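Local coordinates for Serine/threonine-protein kinase Tel1 (Chaetomium thermophilum, PDB 6SKY) that phosphorylates serine and threonine residues of proteins using ATP, acting in DNA damage signalling as an ATM-family kinase, at the interface of chains A and B. Sequence-based numbering; all coordinates share one arbitrary frame. Chains: chain A/B, Serine/threonine-protein kinase Tel1.

The interface of chains A and B. Residues chain A 1992-1993, 1996-1997, 1999-2000; chain B 1963, 1981, 1996-1997, 2000.
At this two-fold dimer contact of Tel1, an ATM-type PIKK, helix 1991-1999 of one chain packs against its own copy in the other, with serine meeting serine near the symmetry axis. Among the residues of the patch, A:Ser1996 and B:Ser1996 lose the most surface to the partner chain, 52 and 54 Å².

Followed outward, A:Ser1996 makes contact with both its side-chain atoms. CB of A:Ser1996 lies 3.7 Å from OG, the hydroxyl oxygen, of B:Ser2000 and also brushes methyl CD2 of B:Leu1997. OG of A:Ser1996 sits in the crowded position between backbone N and carbonyl carbon (chi1 78°), which turns it back to its own helix: it hydrogen-bonds A:Leu1993 O at 2.8 Å, in the carbonyl plane on a lone pair, at a C=O...donor angle of 124°. Across the axis OG of A:Ser1996 faces OG of B:Ser1996 at 3.6 Å, too far for a bond, while B:Leu1997 CD2 comes alongside it at 3.9 Å. The hydroxyl thus donates within its own chain, and what it offers the partner is van der Waals packing. An alanine here would remove OG and would probably lose the tie to A:Leu1993 O and the hydroxyl's share of the packing against B:Ser1996 and B:Leu1997.

Just past the C-terminal end of each helix, A:Ser2000 and B:Ser2000 also turn their hydroxyls to their own chain. With OG anti to the carbonyl carbon (chi1 -52°), OG of A:Ser2000 hydrogen-bonds A:Ser1996 O at 3.1 Å, nearly along the C=O axis, and OG of B:Ser2000 does the same to B:Ser1996 O.

Apolar contacts extend the patch toward the start of the chain A helix. The ring of B:Tyr1963, with CG anti to its backbone N, sets CE1 3.9 Å from CA of A:Gly1992, which has no side chain. Beside it, A:Leu1993 and B:Leu1981 meet tip to tip, methyl CD1 of A:Leu1993 standing 3.8 Å from methyl CD1 of B:Leu1981.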
loop_
_atom_site.group_PDB
_atom_site.type_symbol
_atom_site.label_atom_id
_atom_site.label_comp_id
_atom_site.label_asym_id
_atom_site.label_seq_id
_atom_site.Cartn_x
_atom_site.Cartn_y
_atom_site.Cartn_z
ATOM N N GLY A 1992 4.094 25.323 -5.199
ATOM C CA GLY A 1992 5.338 26.011 -4.894
ATOM C C GLY A 1992 6.551 25.336 -5.502
ATOM O O GLY A 1992 7.481 26.006 -5.959
ATOM N N LEU A 1993 6.558 24.007 -5.528
ATOM C CA LEU A 1993 7.664 23.290 -6.149
ATOM C C LEU A 1993 7.706 23.528 -7.649
ATOM O O LEU A 1993 8.780 23.734 -8.220
ATOM C CB LEU A 1993 7.558 21.799 -5.855
ATOM C CG LEU A 1993 8.113 21.284 -4.535
ATOM C CD1 LEU A 1993 7.177 21.600 -3.393
ATOM C CD2 LEU A 1993 8.351 19.802 -4.639
ATOM N N SER A 1996 9.101 27.002 -8.250
ATOM C CA SER A 1996 10.556 27.052 -8.185
ATOM C C SER A 1996 11.197 26.378 -9.386
ATOM O O SER A 1996 12.275 26.786 -9.817
ATOM C CB SER A 1996 11.046 26.409 -6.896
ATOM O OG SER A 1996 11.016 25.006 -6.999
ATOM N N LEU A 1997 10.566 25.341 -9.931
ATOM C CA LEU A 1997 11.110 24.689 -11.117
ATOM C C LEU A 1997 10.917 25.529 -12.368
ATOM O O LEU A 1997 11.673 25.381 -13.332
ATOM C CB LEU A 1997 10.461 23.329 -11.317
ATOM C CG LEU A 1997 11.200 22.073 -10.893
ATOM C CD1 LEU A 1997 10.373 20.885 -11.274
ATOM C CD2 LEU A 1997 12.538 21.999 -11.564
ATOM N N GLN A 1999 10.872 29.006 -12.289
ATOM C CA GLN A 1999 11.785 30.139 -12.179
ATOM C C GLN A 1999 13.210 29.779 -12.566
ATOM O O GLN A 1999 14.003 30.674 -12.862
ATOM C CB GLN A 1999 11.759 30.701 -10.769
ATOM C CG GLN A 1999 10.524 31.508 -10.486
ATOM C CD GLN A 1999 10.477 32.013 -9.068
ATOM O OE1 GLN A 1999 11.087 31.437 -8.170
ATOM N NE2 GLN A 1999 9.750 33.101 -8.857
ATOM N N SER A 2000 13.551 28.503 -12.569
ATOM C CA SER A 2000 14.824 28.036 -13.085
ATOM C C SER A 2000 14.815 27.881 -14.594
ATOM O O SER A 2000 15.795 27.384 -15.154
ATOM C CB SER A 2000 15.187 26.706 -12.432
ATOM O OG SER A 2000 15.106 26.805 -11.024
ATOM N N TYR B 1963 3.626 24.696 2.362
ATOM C CA TYR B 1963 4.411 25.658 1.607
ATOM C C TYR B 1963 3.547 26.439 0.634
ATOM O O TYR B 1963 3.680 27.660 0.527
ATOM C CB TYR B 1963 5.522 24.910 0.885
ATOM C CG TYR B 1963 6.502 25.747 0.123
ATOM C CD1 TYR B 1963 6.905 25.374 -1.137
ATOM C CD2 TYR B 1963 7.038 26.893 0.664
ATOM C CE1 TYR B 1963 7.801 26.111 -1.836
ATOM C CE2 TYR B 1963 7.935 27.640 -0.036
ATOM C CZ TYR B 1963 8.310 27.243 -1.286
ATOM O OH TYR B 1963 9.212 27.981 -2.000
ATOM N N LEU B 1981 11.439 21.580 3.224
ATOM C CA LEU B 1981 11.309 20.872 1.959
ATOM C C LEU B 1981 12.665 20.434 1.444
ATOM O O LEU B 1981 12.851 19.270 1.080
ATOM C CB LEU B 1981 10.598 21.745 0.935
ATOM C CG LEU B 1981 9.092 21.565 0.931
ATOM C CD1 LEU B 1981 8.486 22.549 -0.005
ATOM C CD2 LEU B 1981 8.769 20.168 0.500
ATOM N N SER B 1996 16.899 23.202 -7.489
ATOM C CA SER B 1996 16.037 24.298 -7.913
ATOM C C SER B 1996 15.423 25.023 -6.727
ATOM O O SER B 1996 15.180 26.227 -6.802
ATOM C CB SER B 1996 14.946 23.780 -8.838
ATOM O OG SER B 1996 13.926 23.155 -8.099
ATOM N N LEU B 1997 15.150 24.314 -5.635
ATOM C CA LEU B 1997 14.607 24.969 -4.450
ATOM C C LEU B 1997 15.657 25.786 -3.718
ATOM O O LEU B 1997 15.316 26.732 -3.005
ATOM C CB LEU B 1997 14.018 23.937 -3.500
ATOM C CG LEU B 1997 12.516 23.720 -3.463
ATOM C CD1 LEU B 1997 12.208 22.718 -2.395
ATOM C CD2 LEU B 1997 11.807 25.009 -3.172
ATOM N N SER B 2000 16.360 29.253 -5.537
ATOM C CA SER B 2000 15.355 30.238 -5.183
ATOM C C SER B 2000 15.601 30.852 -3.818
ATOM O O SER B 2000 14.763 31.621 -3.343
ATOM C CB SER B 2000 13.971 29.597 -5.218
ATOM O OG SER B 2000 13.761 28.935 -6.450
#